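Local coordinates for FtsZ-like protein of unknown function (Nostoc punctiforme, PDB 3C8L) that is of unknown function but is probably FtsZ-like and belongs to a family of conserved hypothetical proteins, at residues A[58-63]-A[109-114]. Sequence-based numbering, arbitrary orientation. Where two conformers were deposited one is given.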
# COMPACT_ATOMS: atom_id res chain seq x y z
N VAL A 58 17.36 -7.75 4.32
CA VAL A 58 16.41 -7.55 3.25
C VAL A 58 16.37 -8.80 2.38
O VAL A 58 17.42 -9.29 1.97
CB VAL A 58 16.78 -6.33 2.38
CG1 VAL A 58 15.73 -6.11 1.28
CG2 VAL A 58 16.91 -5.09 3.24
N GLN A 59 15.16 -9.32 2.15
CA GLN A 59 14.94 -10.48 1.29
C GLN A 59 14.08 -10.00 0.12
O GLN A 59 12.96 -9.52 0.35
CB GLN A 59 14.18 -11.57 2.06
CG GLN A 59 13.90 -12.82 1.24
CD GLN A 59 12.89 -13.77 1.88
OE1 GLN A 59 12.39 -13.53 2.98
NE2 GLN A 59 12.61 -14.87 1.19
N VAL A 60 14.63 -10.08 -1.10
CA VAL A 60 13.91 -9.69 -2.31
C VAL A 60 13.67 -10.87 -3.25
O VAL A 60 14.56 -11.70 -3.42
CB VAL A 60 14.70 -8.59 -3.10
CG1 VAL A 60 14.17 -8.42 -4.54
CG2 VAL A 60 14.64 -7.26 -2.34
N ALA A 61 12.46 -10.95 -3.81
CA ALA A 61 12.12 -11.94 -4.83
C ALA A 61 11.65 -11.13 -6.03
O ALA A 61 10.78 -10.25 -5.91
CB ALA A 61 11.11 -12.94 -4.35
N VAL A 62 12.21 -11.42 -7.20
CA VAL A 62 11.91 -10.66 -8.40
C VAL A 62 12.34 -11.47 -9.62
O VAL A 62 13.19 -12.35 -9.50
CB VAL A 62 12.74 -9.31 -8.37
CG1 VAL A 62 14.27 -9.61 -8.39
CG2 VAL A 62 12.39 -8.34 -9.47
N PRO A 63 11.74 -11.20 -10.80
CA PRO A 63 12.26 -11.85 -12.00
C PRO A 63 13.68 -11.32 -12.30
O PRO A 63 13.99 -10.17 -11.99
CB PRO A 63 11.25 -11.48 -13.09
CG PRO A 63 10.07 -10.94 -12.38
CD PRO A 63 10.50 -10.45 -11.07
N LEU A 109 7.96 -5.81 -14.46
CA LEU A 109 8.56 -6.64 -13.43
C LEU A 109 8.10 -6.22 -12.05
O LEU A 109 8.21 -5.04 -11.68
CB LEU A 109 10.09 -6.56 -13.51
CG LEU A 109 10.70 -6.78 -14.92
CD1 LEU A 109 12.24 -6.69 -14.84
CD2 LEU A 109 10.27 -8.11 -15.52
N ILE A 110 7.65 -7.20 -11.27
CA ILE A 110 7.17 -6.97 -9.93
C ILE A 110 8.04 -7.70 -8.91
O ILE A 110 8.26 -8.91 -9.02
CB ILE A 110 5.68 -7.38 -9.78
CG1 ILE A 110 4.81 -6.71 -10.85
CG2 ILE A 110 5.24 -7.05 -8.37
CD1 ILE A 110 3.39 -7.17 -10.86
N ALA A 111 8.59 -6.94 -7.96
CA ALA A 111 9.39 -7.44 -6.88
C ALA A 111 8.66 -7.36 -5.55
O ALA A 111 7.82 -6.48 -5.37
CB ALA A 111 10.71 -6.59 -6.72
N ILE A 112 9.04 -8.27 -4.68
CA ILE A 112 8.60 -8.30 -3.30
C ILE A 112 9.84 -8.12 -2.42
O ILE A 112 10.89 -8.68 -2.71
CB ILE A 112 7.97 -9.65 -2.95
CG1 ILE A 112 6.67 -9.81 -3.73
CG2 ILE A 112 7.73 -9.80 -1.43
CD1 ILE A 112 6.16 -11.17 -3.66
N ALA A 113 9.71 -7.32 -1.35
CA ALA A 113 10.77 -7.16 -0.37
C ALA A 113 10.20 -7.42 1.04
O ALA A 113 9.10 -6.99 1.36
CB ALA A 113 11.44 -5.76 -0.39
N ALA A 114 10.96 -8.16 1.84
CA ALA A 114 10.72 -8.34 3.25
C ALA A 114 11.94 -7.73 3.95
O ALA A 114 13.07 -8.17 3.72
CB ALA A 114 10.55 -9.80 3.66
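Four backbone hydrogen bonds join strand 58-62, just ahead of Pro63, to strand 109-114 as adjacent antiparallel strands, their axes 4.7 Å apart at closest approach. Gln59 and Ala114 form one hydrogen-bonded pair, with Ala114 N donating to Gln59 O at 2.8 Å and Gln59 N returning a nearly straight bond to Ala114 O. Ala61 and Ile112 form the next such pair, closed by Ile112 N to Ala61 O at 2.9 Å. Between them lies the non-hydrogen-bonded pair Val60-Ala113, where the Val60 CA-H points at Ile112 O across 3.2 Å.

The closest side-chain packing is on the face of Val60, Val62, Ala111 and Ala113. Val62 has CG1 in the crowded position between its backbone N and carbonyl carbon (chi1 63°); CG2, anti to N, meets Ala111 CB at 3.7 Å. Val60 CG2 reaches Ala113 CB at 4.0 Å, methyl against methyl. Beyond Ala61 the ladder loosens: Pro63, whose ring nitrogen carries no hydrogen, sets CD 3.4 Å from Ile110 O, and its CG rests against Leu109 CD2 at 4.2 Å.

Between the two strands the face of Gln59, Ala61, Ile112 and Ala114 is looser, though the second subunit covers it, with Met91 on Gln59 and Ala61 and Gly90 on Ile112. Partly exposed Gln59 stretches away from the sheet with CG anti to N (chi1 180°); NE2 bonds Glu87 OE2 of its own chain and Ile92 O of the second subunit.

Both strands are interior to a mixed sheet: strand 81-94 runs parallel to strand 55-62 on its far edge, strand 4-16 flanks strand 107-120, and helix 22-34 packs Ala25 on Ala111 and Ala29 on Ala113, on the face of Val60.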